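Local coordinates for aminotransferase, class III (PDB 3I4J), which probably acts as a pyridoxal-phosphate-dependent transaminase of class III, moving amino groups between amino and keto compounds, at residues 163-168 against 202-207; 125-130 against 194-199; 62-67 against 298-303; 262-267 against 303-308. The protein carries 1 engineered substitution. One frame throughout, in Å; residues are numbered along the deposited sequence.

How the contacts relate
All four contacts are largely buried, but contacts 1 and 2 have exposed residues at their margins, whereas every touching residue of contacts 3 and 4 is buried. Contacts 1 and 2 lie about 8 Å apart, centre to centre, and meet: Leu163 N and Leu163 O reach the backbone of 125-130, and Pro166 packs on Arg127. Contact 1 combines a salt bridge with apolar packing between loops; contact 2 is sheet pairing plus two bridging waters. Contacts 3 and 4 share helix 300-315 and Val303. On the opposite side of the chain's centre from contact 1, and beside the second subunit, they rest on close packing without direct hydrogen bonds, contact 4 adding one water.

Contact 1 of 4, residues 163-168 against 202-207; sequences LPKPDP and ASDAAL
Lys165 reaches over Leu207 to form a salt bridge with Asp204; its CG and CD pass the Leu207 CD2 methyl, and from CD onward each atom draws closer to Asp204 OD2. Lys165 CG, anti to the backbone N (chi1 178°), is set against the CD2 methyl of Leu207 at 3.5 Å. CD is near both partners, 3.5 Å from Asp204 OD2 and farther from Leu207 CD2. The single bend in the chain, at chi3 (-63°), turns CE to within 3.2 Å of OD2. NZ ends the run with a 2.8 Å hydrogen-bonded salt bridge to Asp204 OD2, meeting that oxygen nearly in line with its C-O bond. The two side chains cross at about a right angle.

Beneath the aliphatic part of the lysine, Leu207 fans its methyls over two prolines. CD2 touches Pro166 CG at 3.6 Å, while CD1 presses on Pro168 CG at 3.5 Å, tighter than usual van der Waals contact. A type II turn from Asp204 to Leu207, closed by Leu207 N on Asp204 O at 2.9 Å, presents acid and leucine together. Asp204 OD1 has its own salt bridge, with Arg347, so two cations probably stabilise the carboxylate. The contact joins the loop after edge strand 162-163 to the loop between strand 191-196 and helix 213-224, with Arg347 of strand 343-349 coming from a separate antiparallel sheet.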
loop_
_atom_site.group_PDB
_atom_site.type_symbol
_atom_site.label_atom_id
_atom_site.label_comp_id
_atom_site.label_asym_id
_atom_site.label_seq_id
_atom_site.Cartn_x
_atom_site.Cartn_y
_atom_site.Cartn_z
ATOM N N LEU C 163 -2.042 27.379 6.449
ATOM C CA LEU C 163 -2.855 28.042 7.459
ATOM C C LEU C 163 -2.055 27.937 8.757
ATOM O O LEU C 163 -1.375 26.932 8.996
ATOM C CB LEU C 163 -4.198 27.321 7.632
ATOM C CG LEU C 163 -5.175 27.930 8.643
ATOM C CD1 LEU C 163 -5.722 29.236 8.071
ATOM C CD2 LEU C 163 -6.318 26.957 8.928
ATOM N N PRO C 164 -2.117 28.971 9.612
ATOM C CA PRO C 164 -1.376 28.937 10.876
ATOM C C PRO C 164 -1.801 27.794 11.799
ATOM O O PRO C 164 -2.933 27.308 11.736
ATOM C CB PRO C 164 -1.683 30.304 11.494
ATOM C CG PRO C 164 -1.884 31.175 10.296
ATOM C CD PRO C 164 -2.718 30.299 9.395
ATOM N N LYS C 165 -0.882 27.382 12.662
ATOM C CA LYS C 165 -1.154 26.318 13.617
ATOM C C LYS C 165 -2.332 26.756 14.486
ATOM O O LYS C 165 -2.486 27.943 14.784
ATOM C CB LYS C 165 0.085 26.089 14.487
ATOM C CG LYS C 165 -0.073 25.038 15.565
ATOM C CD LYS C 165 1.205 24.888 16.390
ATOM C CE LYS C 165 2.373 24.405 15.543
ATOM N NZ LYS C 165 3.559 24.051 16.381
ATOM N N PRO C 166 -3.195 25.810 14.884
ATOM C CA PRO C 166 -4.332 26.196 15.723
ATOM C C PRO C 166 -3.856 26.637 17.109
ATOM O O PRO C 166 -2.799 26.207 17.580
ATOM C CB PRO C 166 -5.179 24.923 15.764
ATOM C CG PRO C 166 -4.158 23.829 15.614
ATOM C CD PRO C 166 -3.238 24.374 14.554
ATOM N N ASP C 167 -4.630 27.505 17.748
ATOM C CA ASP C 167 -4.285 27.990 19.083
ATOM C C ASP C 167 -5.409 27.606 20.031
ATOM O O ASP C 167 -6.420 28.296 20.119
ATOM C CB ASP C 167 -4.116 29.509 19.087
ATOM C CG ASP C 167 -3.592 30.026 20.413
ATOM O OD1 ASP C 167 -3.572 29.241 21.382
ATOM O OD2 ASP C 167 -3.209 31.213 20.489
ATOM N N PRO C 168 -5.241 26.489 20.753
ATOM C CA PRO C 168 -6.216 25.962 21.712
ATOM C C PRO C 168 -6.603 26.942 22.823
ATOM O O PRO C 168 -7.644 26.785 23.460
ATOM C CB PRO C 168 -5.516 24.722 22.265
ATOM C CG PRO C 168 -4.617 24.305 21.142
ATOM C CD PRO C 168 -4.057 25.615 20.683
ATOM N N ALA C 202 1.652 12.974 14.965
ATOM C CA ALA C 202 3.085 13.077 15.220
ATOM C C ALA C 202 3.698 14.474 15.128
ATOM O O ALA C 202 4.525 14.838 15.961
ATOM C CB ALA C 202 3.833 12.127 14.287
ATOM N N SER C 203 3.299 15.253 14.127
ATOM C CA SER C 203 3.842 16.600 13.933
ATOM C C SER C 203 3.778 17.496 15.169
ATOM O O SER C 203 4.707 18.258 15.439
ATOM C CB SER C 203 3.132 17.288 12.764
ATOM O OG SER C 203 1.745 17.421 13.019
ATOM N N ASP C 204 2.677 17.415 15.908
ATOM C CA ASP C 204 2.497 18.204 17.120
ATOM C C ASP C 204 1.572 17.365 17.988
ATOM O O ASP C 204 0.363 17.590 18.027
ATOM C CB ASP C 204 1.838 19.547 16.804
ATOM C CG ASP C 204 2.178 20.616 17.827
ATOM O OD1 ASP C 204 2.216 20.305 19.035
ATOM O OD2 ASP C 204 2.400 21.774 17.420
ATOM N N ALA C 205 2.170 16.392 18.666
ATOM C CA ALA C 205 1.470 15.433 19.515
ATOM C C ALA C 205 0.132 15.820 20.136
ATOM O O ALA C 205 0.076 16.511 21.152
ATOM C CB ALA C 205 2.417 14.936 20.612
ATOM N N ALA C 206 -0.942 15.341 19.515
ATOM C CA ALA C 206 -2.298 15.549 20.002
ATOM C C ALA C 206 -2.802 16.980 20.120
ATOM O O ALA C 206 -3.707 17.252 20.912
ATOM C CB ALA C 206 -2.469 14.836 21.342
ATOM N N LEU C 207 -2.231 17.892 19.345
ATOM C CA LEU C 207 -2.690 19.279 19.381
ATOM C C LEU C 207 -4.125 19.307 18.864
ATOM O O LEU C 207 -4.414 18.784 17.789
ATOM C CB LEU C 207 -1.812 20.163 18.496
ATOM C CG LEU C 207 -2.274 21.623 18.428
ATOM C CD1 LEU C 207 -2.156 22.243 19.816
ATOM C CD2 LEU C 207 -1.432 22.397 17.423
#

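Contact 2 of 4, residues 125-130 against 194-199; sequences ITRVPS and FMAEPV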
loop_
_atom_site.group_PDB
_atom_site.type_symbol
_atom_site.label_atom_id
_atom_site.label_comp_id
_atom_site.label_asym_id
_atom_site.label_seq_id
_atom_site.Cartn_x
_atom_site.Cartn_y
_atom_site.Cartn_z
ATOM N N ILE C 125 -5.302 24.018 0.709
ATOM C CA ILE C 125 -4.812 24.611 1.937
ATOM C C ILE C 125 -4.600 23.530 2.982
ATOM O O ILE C 125 -5.458 22.669 3.166
ATOM C CB ILE C 125 -5.819 25.626 2.516
ATOM C CG1 ILE C 125 -6.032 26.768 1.520
ATOM C CG2 ILE C 125 -5.310 26.158 3.862
ATOM C CD1 ILE C 125 -7.150 27.717 1.899
ATOM N N THR C 126 -3.438 23.561 3.631
ATOM C CA THR C 126 -3.141 22.639 4.714
ATOM C C THR C 126 -2.701 23.512 5.883
ATOM O O THR C 126 -2.446 24.703 5.713
ATOM C CB THR C 126 -2.055 21.592 4.346
ATOM O OG1 THR C 126 -0.867 22.248 3.899
ATOM C CG2 THR C 126 -2.584 20.665 3.248
ATOM N N ARG C 127 -2.596 22.926 7.062
ATOM C CA ARG C 127 -2.274 23.698 8.255
ATOM C C ARG C 127 -0.979 23.302 8.953
ATOM O O ARG C 127 -0.673 22.119 9.089
ATOM C CB ARG C 127 -3.450 23.558 9.225
ATOM C CG ARG C 127 -3.425 24.436 10.460
ATOM C CD ARG C 127 -4.643 24.096 11.328
ATOM N NE ARG C 127 -4.605 22.690 11.731
ATOM C CZ ARG C 127 -5.637 22.007 12.215
ATOM N NH1 ARG C 127 -6.818 22.590 12.370
ATOM N NH2 ARG C 127 -5.487 20.729 12.538
ATOM N N VAL C 128 -0.227 24.306 9.394
ATOM C CA VAL C 128 1.018 24.076 10.114
ATOM C C VAL C 128 0.641 23.293 11.376
ATOM O O VAL C 128 -0.368 23.592 12.020
ATOM C CB VAL C 128 1.680 25.419 10.522
ATOM C CG1 VAL C 128 2.927 25.161 11.355
ATOM C CG2 VAL C 128 2.032 26.231 9.283
ATOM N N PRO C 129 1.434 22.274 11.743
ATOM C CA PRO C 129 2.649 21.779 11.093
ATOM C C PRO C 129 2.393 20.463 10.357
ATOM O O PRO C 129 3.319 19.679 10.134
ATOM C CB PRO C 129 3.580 21.579 12.272
ATOM C CG PRO C 129 2.639 20.941 13.269
ATOM C CD PRO C 129 1.328 21.721 13.108
ATOM N N SER C 130 1.136 20.220 9.999
ATOM C CA SER C 130 0.745 18.998 9.303
ATOM C C SER C 130 1.150 19.036 7.830
ATOM O O SER C 130 2.323 19.211 7.495
ATOM C CB SER C 130 -0.772 18.798 9.407
ATOM O OG SER C 130 -1.215 18.872 10.754
ATOM N N PHE C 194 -9.484 22.448 1.636
ATOM C CA PHE C 194 -8.794 22.691 2.894
ATOM C C PHE C 194 -8.748 21.324 3.547
ATOM O O PHE C 194 -9.793 20.695 3.759
ATOM C CB PHE C 194 -9.560 23.650 3.810
ATOM C CG PHE C 194 -9.021 23.688 5.219
ATOM C CD1 PHE C 194 -7.697 24.050 5.465
ATOM C CD2 PHE C 194 -9.824 23.323 6.296
ATOM C CE1 PHE C 194 -7.177 24.044 6.764
ATOM C CE2 PHE C 194 -9.313 23.315 7.597
ATOM C CZ PHE C 194 -7.988 23.675 7.828
ATOM N N MET C 195 -7.542 20.855 3.849
ATOM C CA MET C 195 -7.371 19.556 4.478
ATOM C C MET C 195 -6.679 19.716 5.828
ATOM O O MET C 195 -5.699 20.455 5.952
ATOM C CB MET C 195 -6.546 18.625 3.563
ATOM C CG MET C 195 -6.353 17.204 4.112
ATOM S SD MET C 195 -5.625 16.032 2.898
ATOM C CE MET C 195 -4.065 16.801 2.573
ATOM N N ALA C 196 -7.197 19.027 6.842
ATOM C CA ALA C 196 -6.612 19.090 8.175
ATOM C C ALA C 196 -6.922 17.862 9.017
ATOM O O ALA C 196 -7.935 17.191 8.811
ATOM C CB ALA C 196 -7.107 20.343 8.907
ATOM N N GLU C 197 -6.027 17.563 9.959
ATOM C CA GLU C 197 -6.232 16.461 10.896
ATOM C C GLU C 197 -7.053 17.135 11.992
ATOM O O GLU C 197 -6.630 18.155 12.526
ATOM C CB GLU C 197 -4.916 16.015 11.535
ATOM C CG GLU C 197 -3.858 15.458 10.607
ATOM C CD GLU C 197 -2.537 15.248 11.333
ATOM O OE1 GLU C 197 -1.782 16.230 11.508
ATOM O OE2 GLU C 197 -2.267 14.107 11.747
ATOM N N PRO C 198 -8.223 16.584 12.346
ATOM C CA PRO C 198 -9.011 17.235 13.402
ATOM C C PRO C 198 -8.164 17.415 14.665
ATOM O O PRO C 198 -8.163 18.478 15.294
ATOM C CB PRO C 198 -10.177 16.271 13.602
ATOM C CG PRO C 198 -10.382 15.712 12.217
ATOM C CD PRO C 198 -8.946 15.436 11.774
ATOM N N VAL C 199 -7.455 16.352 15.033
ATOM C CA VAL C 199 -6.554 16.363 16.180
ATOM C C VAL C 199 -5.231 15.973 15.539
ATOM O O VAL C 199 -5.153 14.953 14.852
ATOM C CB VAL C 199 -6.964 15.316 17.241
ATOM C CG1 VAL C 199 -5.921 15.250 18.345
ATOM C CG2 VAL C 199 -8.320 15.685 17.830
HETATM O O HOH W 1 -3.680 19.492 10.093
HETATM O O HOH W 2 -3.485 20.305 7.391
#
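Ile125 and Met195 are joined by the one direct backbone hydrogen bond between 125-130 and 194-199, Met195 N to Ile125 O at 2.8 Å, nearly straight at 170°. Ile125 also bonds the backbone of Ala193, continuing the ladder. The same oxygen that Met195 N meets takes a CA-H...O contact from Phe194. The CG2 methyl of Ile125 reaches Phe194 CD1 at 3.6 Å, while Ile125 CB lies in the ring plane, at the edge. Beyond Thr126 a water links the parting strands, accepting from Arg127 N and donating to Met195 O.

Strands 123-127 and 191-196 run parallel, their short segments 25° apart, within a mixed seven-stranded sheet. Its strand order, 3-2-4-5-6-7-1 with one antiparallel member, is that of the large domain of fold type I pyridoxal-phosphate enzymes.

At the strand ends side chains take over. The Arg127 chain, extended to CD, bends at chi3 (60°), which places NE. Ala196 CB sits 3.9 Å from the guanidinium plane, beneath its centre. The bond from Arg127 NH2 to Glu197 O, 2.8 Å, is weak and bent; the stronger hold comes from Tyr214 and Tyr213, whose hydroxyls bond NH1. Ser130 OG donates to the anti lone pair of Glu197 OE1, at 2.8 Å. A second water donates to Ser130 OG and accepts from Glu197 N. Farther out, Leu179 of helix 178-186 packs on both Ile125 and Phe194.

Contact 3 of 4, residues 62-67 against 298-303; sequences PFVHGS and GHPVSV
Pro62 O faces three consecutive residues, His299, Pro300 and Val301. The nearest approach is His299 CE1 at 3.1 Å, followed by Pro300 CD at 3.5 Å and Val301 CG2 at 3.6 Å, all carbons. His299 ND1 is also close, but its angle is too poor for a hydrogen bond, and the oxygen stands obliquely to the imidazole. The carbonyl is thus close to carbons of all three but has no hydrogen bond across this contact.

CG of His299 is anti to its backbone N (chi1 178°), and the ring beyond it folds back over the start of the helix, with Val301 N lying above its centre. On the other segment, Phe63 crosses the histidine at about a right angle: ND1 lies at the edge of the phenyl ring, near its plane, 3.9 Å from CD1. Pro300 fits against the loop backbone, its CD 4.0 Å from Phe63 CA. Its CG meets Val64 CG2 at 4.1 Å, the two side chains crossing obliquely. The proline ring also packs on Gln57 and Val73, from helices 48-60 and 72-84.

NE2 of His299 makes a weak hydrogen bond to Tyr267 O of the second subunit, whose Gly266 packs against Phe63 and His299. The arrangement is a helix start with His299 as N-cap and proline as first helical residue, built into the dimer interface.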
loop_
_atom_site.group_PDB
_atom_site.type_symbol
_atom_site.label_atom_id
_atom_site.label_comp_id
_atom_site.label_asym_id
_atom_site.label_seq_id
_atom_site.Cartn_x
_atom_site.Cartn_y
_atom_site.Cartn_z
ATOM N N PRO C 62 -10.778 -14.569 -2.359
ATOM C CA PRO C 62 -9.646 -13.748 -1.915
ATOM C C PRO C 62 -9.293 -12.502 -2.703
ATOM O O PRO C 62 -8.840 -11.506 -2.123
ATOM C CB PRO C 62 -8.491 -14.737 -1.934
ATOM C CG PRO C 62 -8.835 -15.594 -3.121
ATOM C CD PRO C 62 -10.308 -15.855 -2.905
ATOM N N PHE C 63 -9.493 -12.548 -4.016
ATOM C CA PHE C 63 -9.083 -11.435 -4.851
ATOM C C PHE C 63 -9.837 -11.163 -6.141
ATOM O O PHE C 63 -10.163 -12.068 -6.903
ATOM C CB PHE C 63 -7.607 -11.615 -5.231
ATOM C CG PHE C 63 -7.054 -10.481 -6.046
ATOM C CD1 PHE C 63 -6.510 -9.367 -5.422
ATOM C CD2 PHE C 63 -7.131 -10.500 -7.439
ATOM C CE1 PHE C 63 -6.050 -8.280 -6.171
ATOM C CE2 PHE C 63 -6.674 -9.413 -8.195
ATOM C CZ PHE C 63 -6.134 -8.305 -7.551
ATOM N N VAL C 64 -10.081 -9.881 -6.377
ATOM C CA VAL C 64 -10.691 -9.410 -7.605
ATOM C C VAL C 64 -10.078 -8.038 -7.767
ATOM O O VAL C 64 -9.756 -7.374 -6.771
ATOM C CB VAL C 64 -12.242 -9.281 -7.537
ATOM C CG1 VAL C 64 -12.869 -10.646 -7.320
ATOM C CG2 VAL C 64 -12.651 -8.301 -6.449
ATOM N N HIS C 65 -9.846 -7.638 -9.008
ATOM C CA HIS C 65 -9.285 -6.326 -9.262
ATOM C C HIS C 65 -10.486 -5.393 -9.396
ATOM O O HIS C 65 -11.447 -5.707 -10.096
ATOM C CB HIS C 65 -8.447 -6.344 -10.538
ATOM C CG HIS C 65 -7.662 -5.090 -10.756
ATOM N ND1 HIS C 65 -8.226 -3.937 -11.257
ATOM C CD2 HIS C 65 -6.367 -4.793 -10.493
ATOM C CE1 HIS C 65 -7.313 -2.983 -11.292
ATOM N NE2 HIS C 65 -6.177 -3.476 -10.832
ATOM N N GLY C 66 -10.425 -4.262 -8.702
ATOM C CA GLY C 66 -11.516 -3.301 -8.709
ATOM C C GLY C 66 -11.943 -2.760 -10.061
ATOM O O GLY C 66 -13.056 -2.246 -10.199
ATOM N N SER C 67 -11.070 -2.853 -11.057
ATOM C CA SER C 67 -11.412 -2.371 -12.389
ATOM C C SER C 67 -12.310 -3.380 -13.096
ATOM O O SER C 67 -12.876 -3.087 -14.153
ATOM C CB SER C 67 -10.146 -2.149 -13.217
ATOM O OG SER C 67 -9.515 -3.384 -13.519
ATOM N N GLY C 298 -9.570 -2.326 -2.534
ATOM C CA GLY C 298 -10.789 -3.111 -2.391
ATOM C C GLY C 298 -10.576 -4.595 -2.122
ATOM O O GLY C 298 -11.535 -5.370 -2.075
ATOM N N HIS C 299 -9.316 -4.985 -1.943
ATOM C CA HIS C 299 -8.927 -6.372 -1.676
ATOM C C HIS C 299 -9.902 -7.061 -0.711
ATOM O O HIS C 299 -10.025 -6.657 0.444
ATOM C CB HIS C 299 -7.504 -6.374 -1.103
ATOM C CG HIS C 299 -6.993 -7.728 -0.727
ATOM N ND1 HIS C 299 -7.016 -8.803 -1.591
ATOM C CD2 HIS C 299 -6.417 -8.174 0.413
ATOM C CE1 HIS C 299 -6.475 -9.852 -0.997
ATOM N NE2 HIS C 299 -6.101 -9.496 0.218
ATOM N N PRO C 300 -10.601 -8.116 -1.173
ATOM C CA PRO C 300 -11.559 -8.826 -0.318
ATOM C C PRO C 300 -11.094 -9.287 1.060
ATOM O O PRO C 300 -11.794 -9.079 2.045
ATOM C CB PRO C 300 -12.009 -9.993 -1.199
ATOM C CG PRO C 300 -12.024 -9.358 -2.556
ATOM C CD PRO C 300 -10.700 -8.596 -2.564
ATOM N N VAL C 301 -9.932 -9.921 1.148
ATOM C CA VAL C 301 -9.486 -10.392 2.451
ATOM C C VAL C 301 -9.214 -9.230 3.392
ATOM O O VAL C 301 -9.535 -9.296 4.579
ATOM C CB VAL C 301 -8.217 -11.262 2.345
ATOM C CG1 VAL C 301 -7.893 -11.860 3.704
ATOM C CG2 VAL C 301 -8.432 -12.373 1.329
ATOM N N SER C 302 -8.622 -8.164 2.862
ATOM C CA SER C 302 -8.318 -6.997 3.682
ATOM C C SER C 302 -9.605 -6.297 4.107
ATOM O O SER C 302 -9.709 -5.805 5.226
ATOM C CB SER C 302 -7.411 -6.037 2.915
ATOM O OG SER C 302 -6.139 -6.632 2.705
ATOM N N VAL C 303 -10.580 -6.261 3.209
ATOM C CA VAL C 303 -11.865 -5.639 3.514
ATOM C C VAL C 303 -12.572 -6.463 4.591
ATOM O O VAL C 303 -13.173 -5.910 5.513
ATOM C CB VAL C 303 -12.734 -5.535 2.241
ATOM C CG1 VAL C 303 -14.148 -5.066 2.589
ATOM C CG2 VAL C 303 -12.090 -4.549 1.270
#

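Contact 4 of 4, residues 262-267 against 303-308; sequences GLAAGY and VAAGLS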
loop_
_atom_site.group_PDB
_atom_site.type_symbol
_atom_site.label_atom_id
_atom_site.label_comp_id
_atom_site.label_asym_id
_atom_site.label_seq_id
_atom_site.Cartn_x
_atom_site.Cartn_y
_atom_site.Cartn_z
ATOM N N GLY C 262 -5.884 2.540 11.685
ATOM C CA GLY C 262 -6.837 1.859 12.539
ATOM C C GLY C 262 -8.044 1.237 11.864
ATOM O O GLY C 262 -8.823 0.549 12.524
ATOM N N LEU C 263 -8.207 1.465 10.563
ATOM C CA LEU C 263 -9.350 0.922 9.838
ATOM C C LEU C 263 -9.420 -0.599 9.996
ATOM O O LEU C 263 -10.473 -1.141 10.337
ATOM C CB LEU C 263 -9.272 1.315 8.357
ATOM C CG LEU C 263 -10.589 1.336 7.577
ATOM C CD1 LEU C 263 -11.618 2.177 8.328
ATOM C CD2 LEU C 263 -10.362 1.909 6.181
ATOM N N ALA C 264 -8.309 -1.286 9.740
ATOM C CA ALA C 264 -8.257 -2.738 9.912
ATOM C C ALA C 264 -7.413 -3.066 11.152
ATOM O O ALA C 264 -7.055 -4.218 11.396
ATOM C CB ALA C 264 -7.672 -3.413 8.665
ATOM N N ALA C 265 -7.087 -2.023 11.916
ATOM C CA ALA C 265 -6.332 -2.139 13.168
ATOM C C ALA C 265 -5.128 -3.085 13.198
ATOM O O ALA C 265 -4.937 -3.820 14.170
ATOM C CB ALA C 265 -7.297 -2.506 14.301
ATOM N N GLY C 266 -4.323 -3.065 12.142
ATOM C CA GLY C 266 -3.139 -3.904 12.091
ATOM C C GLY C 266 -3.331 -5.309 11.551
ATOM O O GLY C 266 -2.358 -6.051 11.415
ATOM N N TYR C 267 -4.568 -5.686 11.241
ATOM C CA TYR C 267 -4.846 -7.027 10.731
ATOM C C TYR C 267 -4.689 -7.154 9.221
ATOM O O TYR C 267 -4.499 -8.251 8.697
ATOM C CB TYR C 267 -6.248 -7.463 11.185
ATOM C CG TYR C 267 -6.241 -7.779 12.664
ATOM C CD1 TYR C 267 -5.832 -9.034 13.119
ATOM C CD2 TYR C 267 -6.480 -6.783 13.613
ATOM C CE1 TYR C 267 -5.645 -9.290 14.468
ATOM C CE2 TYR C 267 -6.293 -7.029 14.978
ATOM C CZ TYR C 267 -5.868 -8.286 15.394
ATOM O OH TYR C 267 -5.614 -8.540 16.726
ATOM N N VAL C 303 -10.580 -6.261 3.209
ATOM C CA VAL C 303 -11.865 -5.639 3.514
ATOM C C VAL C 303 -12.572 -6.463 4.591
ATOM O O VAL C 303 -13.173 -5.910 5.513
ATOM C CB VAL C 303 -12.734 -5.535 2.241
ATOM C CG1 VAL C 303 -14.148 -5.066 2.589
ATOM C CG2 VAL C 303 -12.090 -4.549 1.270
ATOM N N ALA C 304 -12.490 -7.787 4.482
ATOM C CA ALA C 304 -13.101 -8.665 5.475
ATOM C C ALA C 304 -12.485 -8.385 6.848
ATOM O O ALA C 304 -13.168 -8.447 7.867
ATOM C CB ALA C 304 -12.885 -10.133 5.087
ATOM N N ALA C 305 -11.188 -8.084 6.873
ATOM C CA ALA C 305 -10.510 -7.782 8.126
ATOM C C ALA C 305 -11.101 -6.500 8.704
ATOM O O ALA C 305 -11.361 -6.415 9.906
ATOM C CB ALA C 305 -9.011 -7.616 7.891
ATOM N N GLY C 306 -11.305 -5.510 7.838
ATOM C CA GLY C 306 -11.883 -4.250 8.272
ATOM C C GLY C 306 -13.272 -4.463 8.844
ATOM O O GLY C 306 -13.608 -3.914 9.894
ATOM N N LEU C 307 -14.080 -5.269 8.161
ATOM C CA LEU C 307 -15.441 -5.550 8.620
ATOM C C LEU C 307 -15.451 -6.242 9.985
ATOM O O LEU C 307 -16.261 -5.910 10.852
ATOM C CB LEU C 307 -16.172 -6.417 7.587
ATOM C CG LEU C 307 -17.632 -6.788 7.884
ATOM C CD1 LEU C 307 -18.476 -5.524 8.005
ATOM C CD2 LEU C 307 -18.161 -7.675 6.769
ATOM N N SER C 308 -14.555 -7.206 10.177
ATOM C CA SER C 308 -14.479 -7.926 11.445
ATOM C C SER C 308 -14.038 -6.974 12.555
ATOM O O SER C 308 -14.548 -7.023 13.677
ATOM C CB SER C 308 -13.500 -9.100 11.333
ATOM O OG SER C 308 -13.397 -9.800 12.564
HETATM O O HOH W 3 -13.069 -1.154 10.050
#
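Ala264 and Tyr267, the first and last residues of a type I' beta turn, lie against Ala305 and Gly306 in the first half of helix 300-315. The turn belongs to the loop between strands 256-259 and 271-275, the loop that in class-III aminotransferases typically carries the cofactor-binding lysine, shortly before this turn.

The approach is backbone to backbone: Ala264 CA stands 4.3 Å from Gly306 CA, and Leu263 O is 4.0 Å from the same glycine carbon. Small side chains border this point. Ala305 CB has a methylene, Tyr267 CB at 4.3 Å, and a methyl, Ala264 CB at 4.5 Å, as neighbours, with no closer contact between side chains. Tyr267 starts toward the helix but leads away beyond CB, its chi1 of -73° placing CG anti to the carbonyl carbon; its hydroxyl bonds to Gly44 O and Arg47 N. Ala264 O accepts Tyr267 N at 2.9 Å, closing the turn, and also lies in the plane of the tyrosine ring, at its edge. Gly266 has a positive phi (87°), at which a side chain would collide with the carbonyl oxygen of Ala265, and its N bonds the hydroxyl of Tyr296 of the second subunit.

One water donates to both Leu263 O, at 2.6 Å, and Gly306 O, at 2.8 Å. Since no direct hydrogen bond crosses, the chemistry amounts to weak apolar touching of small groups plus this water, which supplies hydrogens to two carbonyl acceptors that could not bond each other.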